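Local coordinates for Two-component system response regulator/GGDEF domain protein (Aeromonas salmonicida, PDB 3LUF) that probably makes cyclic di-GMP from two GTP molecules under the control of paired receiver domains, the part of the protein present here, at residues V175-R189 / R211-N223. Residues are numbered along the deposited sequence; the frame is centred on the assembly and turned at random.
Sequences VDYYMPEIDGISLVR and RGLSARYLKQGAN. With MG (magnesium ion), chain F; DMS (dimethyl sulfoxide), chain I.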
loop_
_atom_site.group_PDB
_atom_site.type_symbol
_atom_site.label_atom_id
_atom_site.label_comp_id
_atom_site.label_asym_id
_atom_site.label_seq_id
_atom_site.Cartn_x
_atom_site.Cartn_y
_atom_site.Cartn_z
ATOM N N VAL B 175 13.790 -2.714 3.891
ATOM C CA VAL B 175 15.090 -3.101 3.305
ATOM C C VAL B 175 15.612 -2.069 2.312
ATOM O O VAL B 175 15.012 -1.836 1.287
ATOM C CB VAL B 175 14.976 -4.468 2.574
ATOM C CG1 VAL B 175 16.340 -4.873 2.010
ATOM C CG2 VAL B 175 14.507 -5.537 3.538
ATOM N N ASP B 176 16.765 -1.496 2.638
ATOM C CA ASP B 176 17.518 -0.622 1.753
ATOM C C ASP B 176 18.127 -1.429 0.626
ATOM O O ASP B 176 18.761 -2.468 0.861
ATOM C CB ASP B 176 18.634 0.028 2.587
ATOM C CG ASP B 176 19.532 0.956 1.780
ATOM O OD1 ASP B 176 19.063 1.595 0.819
ATOM O OD2 ASP B 176 20.728 1.025 2.138
ATOM N N TYR B 177 17.994 -0.944 -0.606
ATOM C CA TYR B 177 18.620 -1.646 -1.699
ATOM C C TYR B 177 20.155 -1.536 -1.680
ATOM O O TYR B 177 20.851 -2.549 -1.724
ATOM C CB TYR B 177 18.057 -1.228 -3.054
ATOM C CG TYR B 177 18.915 -1.763 -4.176
ATOM C CD1 TYR B 177 18.809 -3.084 -4.587
ATOM C CD2 TYR B 177 19.883 -0.958 -4.775
ATOM C CE1 TYR B 177 19.615 -3.583 -5.600
ATOM C CE2 TYR B 177 20.700 -1.455 -5.791
ATOM C CZ TYR B 177 20.556 -2.753 -6.198
ATOM O OH TYR B 177 21.363 -3.239 -7.210
ATOM N N TYR B 178 20.696 -0.324 -1.612
ATOM C CA TYR B 178 22.121 -0.185 -1.880
ATOM C C TYR B 178 22.937 -0.359 -0.616
ATOM O O TYR B 178 22.983 0.522 0.237
ATOM C CB TYR B 178 22.428 1.134 -2.614
ATOM C CG TYR B 178 23.843 1.229 -3.108
ATOM C CD1 TYR B 178 24.457 0.149 -3.756
ATOM C CD2 TYR B 178 24.583 2.398 -2.925
ATOM C CE1 TYR B 178 25.779 0.231 -4.210
ATOM C CE2 TYR B 178 25.900 2.490 -3.367
ATOM C CZ TYR B 178 26.487 1.413 -4.013
ATOM O OH TYR B 178 27.794 1.524 -4.450
HETATM N N MSE B 179 23.541 -1.535 -0.493
HETATM C CA MSE B 179 24.323 -1.894 0.688
HETATM C C MSE B 179 25.548 -2.642 0.204
HETATM O O MSE B 179 25.474 -3.291 -0.816
HETATM C CB MSE B 179 23.517 -2.801 1.631
HETATM C CG MSE B 179 22.292 -2.092 2.256
HETATM SE SE MSE B 179 21.427 -3.031 3.700
HETATM C CE MSE B 179 20.716 -4.576 2.669
ATOM N N PRO B 180 26.663 -2.546 0.940
ATOM C CA PRO B 180 27.831 -3.318 0.484
ATOM C C PRO B 180 27.653 -4.840 0.673
ATOM O O PRO B 180 26.904 -5.285 1.570
ATOM C CB PRO B 180 28.987 -2.748 1.321
ATOM C CG PRO B 180 28.312 -2.130 2.586
ATOM C CD PRO B 180 26.960 -1.655 2.084
ATOM N N GLU B 181 28.283 -5.597 -0.228
ATOM C CA GLU B 181 28.405 -7.067 -0.194
ATOM C C GLU B 181 27.146 -7.824 -0.613
ATOM O O GLU B 181 27.167 -8.635 -1.544
ATOM C CB GLU B 181 28.886 -7.557 1.182
ATOM C CG GLU B 181 29.502 -8.958 1.095
ATOM C CD GLU B 181 29.476 -9.759 2.394
ATOM O OE1 GLU B 181 29.082 -9.249 3.473
ATOM O OE2 GLU B 181 29.867 -10.946 2.312
ATOM N N ILE B 182 26.045 -7.559 0.091
ATOM C CA ILE B 182 24.767 -8.205 -0.182
ATOM C C ILE B 182 23.723 -7.096 -0.301
ATOM O O ILE B 182 23.412 -6.439 0.687
ATOM C CB ILE B 182 24.380 -9.177 0.970
ATOM C CG1 ILE B 182 25.488 -10.218 1.168
ATOM C CG2 ILE B 182 23.012 -9.855 0.699
ATOM C CD1 ILE B 182 25.453 -10.928 2.502
ATOM N N ASP B 183 23.190 -6.882 -1.498
ATOM C CA ASP B 183 22.228 -5.817 -1.662
ATOM C C ASP B 183 20.865 -6.206 -1.158
ATOM O O ASP B 183 20.646 -7.362 -0.808
ATOM C CB ASP B 183 22.189 -5.299 -3.090
ATOM C CG ASP B 183 21.644 -6.297 -4.109
ATOM O OD1 ASP B 183 20.585 -6.926 -3.932
ATOM O OD2 ASP B 183 22.265 -6.411 -5.178
ATOM N N GLY B 184 19.947 -5.243 -1.159
ATOM C CA GLY B 184 18.595 -5.449 -0.623
ATOM C C GLY B 184 17.824 -6.555 -1.331
ATOM O O GLY B 184 17.070 -7.301 -0.698
ATOM N N ILE B 185 17.936 -6.635 -2.652
ATOM C CA ILE B 185 17.150 -7.616 -3.385
ATOM C C ILE B 185 17.664 -9.024 -3.081
ATOM O O ILE B 185 16.858 -9.958 -2.920
ATOM C CB ILE B 185 17.101 -7.304 -4.904
ATOM C CG1 ILE B 185 16.278 -6.051 -5.137
ATOM C CG2 ILE B 185 16.427 -8.429 -5.657
ATOM C CD1 ILE B 185 16.591 -5.330 -6.418
ATOM N N SER B 186 18.980 -9.160 -2.955
ATOM C CA SER B 186 19.579 -10.413 -2.522
ATOM C C SER B 186 19.112 -10.838 -1.137
ATOM O O SER B 186 18.840 -12.005 -0.903
ATOM C CB SER B 186 21.100 -10.304 -2.509
ATOM O OG SER B 186 21.568 -10.229 -3.817
ATOM N N LEU B 187 19.017 -9.881 -0.223
ATOM C CA LEU B 187 18.504 -10.189 1.102
ATOM C C LEU B 187 17.049 -10.643 0.984
ATOM O O LEU B 187 16.629 -11.596 1.624
ATOM C CB LEU B 187 18.617 -8.985 2.055
ATOM C CG LEU B 187 17.994 -9.141 3.445
ATOM C CD1 LEU B 187 18.615 -10.294 4.261
ATOM C CD2 LEU B 187 18.169 -7.803 4.180
ATOM N N VAL B 188 16.264 -9.930 0.194
ATOM C CA VAL B 188 14.866 -10.356 0.036
ATOM C C VAL B 188 14.772 -11.794 -0.537
ATOM O O VAL B 188 13.991 -12.609 -0.060
ATOM C CB VAL B 188 14.105 -9.338 -0.819
ATOM C CG1 VAL B 188 12.758 -9.853 -1.161
ATOM C CG2 VAL B 188 13.990 -8.027 -0.018
ATOM N N ARG B 189 15.572 -12.099 -1.550
ATOM C CA ARG B 189 15.603 -13.478 -2.075
ATOM C C ARG B 189 15.913 -14.516 -0.972
ATOM O O ARG B 189 15.232 -15.541 -0.905
ATOM C CB ARG B 189 16.595 -13.616 -3.247
ATOM C CG ARG B 189 16.245 -12.787 -4.487
ATOM C CD ARG B 189 16.976 -13.316 -5.780
ATOM N NE ARG B 189 18.417 -13.450 -5.561
ATOM C CZ ARG B 189 19.292 -12.445 -5.619
ATOM N NH1 ARG B 189 18.891 -11.197 -5.919
ATOM N NH2 ARG B 189 20.576 -12.688 -5.369
ATOM N N ARG B 211 17.012 1.467 -13.049
ATOM C CA ARG B 211 17.274 0.088 -12.591
ATOM C C ARG B 211 16.003 -0.694 -12.250
ATOM O O ARG B 211 16.059 -1.926 -12.072
ATOM C CB ARG B 211 18.267 0.066 -11.428
ATOM C CG ARG B 211 19.688 0.461 -11.828
ATOM C CD ARG B 211 20.535 0.717 -10.600
ATOM N NE ARG B 211 19.965 1.770 -9.768
ATOM C CZ ARG B 211 20.411 2.095 -8.557
ATOM N NH1 ARG B 211 21.454 1.461 -8.029
ATOM N NH2 ARG B 211 19.813 3.069 -7.874
ATOM N N GLY B 212 14.868 0.020 -12.177
ATOM C CA GLY B 212 13.537 -0.562 -11.939
ATOM C C GLY B 212 13.480 -1.368 -10.646
ATOM O O GLY B 212 12.983 -2.497 -10.617
ATOM N N LEU B 213 13.986 -0.771 -9.578
ATOM C CA LEU B 213 14.233 -1.526 -8.359
ATOM C C LEU B 213 12.947 -1.968 -7.650
ATOM O O LEU B 213 12.870 -3.105 -7.153
ATOM C CB LEU B 213 15.230 -0.809 -7.451
ATOM C CG LEU B 213 16.678 -0.667 -7.974
ATOM C CD1 LEU B 213 17.501 0.307 -7.141
ATOM C CD2 LEU B 213 17.423 -2.020 -8.115
ATOM N N SER B 214 11.946 -1.090 -7.600
ATOM C CA SER B 214 10.663 -1.465 -6.991
ATOM C C SER B 214 10.081 -2.711 -7.647
ATOM O O SER B 214 9.645 -3.630 -6.964
ATOM C CB SER B 214 9.641 -0.332 -7.051
ATOM O OG SER B 214 9.931 0.648 -6.086
ATOM N N ALA B 215 10.072 -2.745 -8.975
ATOM C CA ALA B 215 9.565 -3.922 -9.690
ATOM C C ALA B 215 10.374 -5.180 -9.353
ATOM O O ALA B 215 9.813 -6.252 -9.189
ATOM C CB ALA B 215 9.568 -3.682 -11.215
ATOM N N ARG B 216 11.686 -5.041 -9.249
ATOM C CA ARG B 216 12.540 -6.173 -8.951
ATOM C C ARG B 216 12.231 -6.703 -7.547
ATOM O O ARG B 216 12.106 -7.905 -7.346
ATOM C CB ARG B 216 14.014 -5.773 -9.051
ATOM C CG ARG B 216 14.568 -5.708 -10.483
ATOM C CD ARG B 216 16.092 -5.409 -10.491
ATOM N NE ARG B 216 16.881 -6.428 -9.786
ATOM C CZ ARG B 216 18.134 -6.252 -9.352
ATOM N NH1 ARG B 216 18.751 -5.091 -9.531
ATOM N NH2 ARG B 216 18.773 -7.232 -8.724
ATOM N N TYR B 217 12.078 -5.786 -6.593
ATOM C CA TYR B 217 11.658 -6.167 -5.251
ATOM C C TYR B 217 10.344 -6.932 -5.271
ATOM O O TYR B 217 10.229 -7.990 -4.648
ATOM C CB TYR B 217 11.482 -4.929 -4.381
ATOM C CG TYR B 217 12.678 -4.445 -3.588
ATOM C CD1 TYR B 217 13.372 -5.285 -2.716
ATOM C CD2 TYR B 217 13.071 -3.097 -3.655
ATOM C CE1 TYR B 217 14.443 -4.790 -1.969
ATOM C CE2 TYR B 217 14.120 -2.601 -2.889
ATOM C CZ TYR B 217 14.788 -3.430 -2.056
ATOM O OH TYR B 217 15.814 -2.904 -1.301
ATOM N N LEU B 218 9.341 -6.378 -5.954
ATOM C CA LEU B 218 8.018 -6.997 -6.025
ATOM C C LEU B 218 8.039 -8.404 -6.654
ATOM O O LEU B 218 7.415 -9.357 -6.117
ATOM C CB LEU B 218 7.028 -6.045 -6.730
ATOM C CG LEU B 218 6.683 -4.793 -5.910
ATOM C CD1 LEU B 218 5.904 -3.770 -6.808
ATOM C CD2 LEU B 218 5.848 -5.186 -4.689
ATOM N N LYS B 219 8.762 -8.538 -7.770
ATOM C CA LYS B 219 8.882 -9.820 -8.459
ATOM C C LYS B 219 9.610 -10.857 -7.620
ATOM O O LYS B 219 9.375 -12.068 -7.775
ATOM C CB LYS B 219 9.597 -9.661 -9.818
ATOM C CG LYS B 219 8.844 -8.796 -10.823
ATOM C CD LYS B 219 7.620 -9.476 -11.389
ATOM C CE LYS B 219 6.957 -8.553 -12.398
ATOM N NZ LYS B 219 5.504 -8.750 -12.385
ATOM N N GLN B 220 10.479 -10.380 -6.728
ATOM C CA GLN B 220 11.184 -11.258 -5.807
ATOM C C GLN B 220 10.422 -11.587 -4.534
ATOM O O GLN B 220 10.941 -12.299 -3.684
ATOM C CB GLN B 220 12.550 -10.710 -5.440
ATOM C CG GLN B 220 13.529 -10.746 -6.590
ATOM C CD GLN B 220 13.840 -12.150 -7.080
ATOM O OE1 GLN B 220 13.837 -13.133 -6.313
ATOM N NE2 GLN B 220 14.092 -12.256 -8.368
ATOM N N GLY B 221 9.209 -11.062 -4.377
ATOM C CA GLY B 221 8.387 -11.440 -3.227
ATOM C C GLY B 221 8.229 -10.390 -2.132
ATOM O O GLY B 221 7.562 -10.656 -1.105
ATOM N N ALA B 222 8.783 -9.199 -2.325
ATOM C CA ALA B 222 8.466 -8.133 -1.372
ATOM C C ALA B 222 6.955 -7.859 -1.396
ATOM O O ALA B 222 6.300 -7.959 -2.444
ATOM C CB ALA B 222 9.236 -6.859 -1.697
ATOM N N ASN B 223 6.380 -7.577 -0.232
ATOM C CA ASN B 223 4.941 -7.227 -0.158
ATOM C C ASN B 223 4.644 -5.877 -0.775
ATOM O O ASN B 223 3.545 -5.657 -1.284
ATOM C CB ASN B 223 4.462 -7.172 1.306
ATOM C CG ASN B 223 4.675 -8.476 2.067
ATOM O OD1 ASN B 223 5.803 -8.988 2.204
ATOM N ND2 ASN B 223 3.575 -9.008 2.595
HETATM MG MG MG F . 22.309 2.044 1.509
HETATM S S DMS I . 25.099 -8.544 -4.529
HETATM O O DMS I . 23.687 -8.668 -3.423
HETATM C C1 DMS I . 24.569 -8.639 -6.268
HETATM C C2 DMS I . 25.735 -6.840 -4.504
HETATM O O HOH W 1 21.094 3.021 0.081
HETATM O O HOH W 2 24.005 3.188 0.929
HETATM O O HOH W 3 21.759 3.576 2.857
#
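In the second CheY-like receiver domain, helices 184-194 and 213-219 lie side by side over the parallel sheet; the axes of segments 184-189 and 213-219 approach to 9.9 Å and run 11° from parallel, and Y217 projects from the second helix against the first. I185 CG1 sits over one face of its ring, 4.0 Å from the centroid in a CH-pi contact, while V188 CG2 meets the ring edge 3.8 Å from Y217 CE1. The phenol reaches the C-terminal end of strand 172-176, where Y217 OH comes within 2.9 Å of V175 O and is hydrogen-bonded to I205 O of the neighbouring strand. Further out, I185 CD1 lies over the centre of the R216 guanidinium, 3.4 Å from R216 CZ. Y177 carries its ring toward L213 because chi1 (168°) turns CG away from the backbone N, and L213 CD2 stands over one face, 3.8 Å from the centroid. At the other end, Q220 packs its CG on I185 CG2 and its amide along the R189 chain. On either side of Y177 in sequence, D176 OD2 and Y178 O bind magnesium, which D132 also ligates. Y177 thus joins this interface to the acidic pocket, where D176 is the predicted phosphorylation site, in the (βα)5 fold of response-regulator receivers.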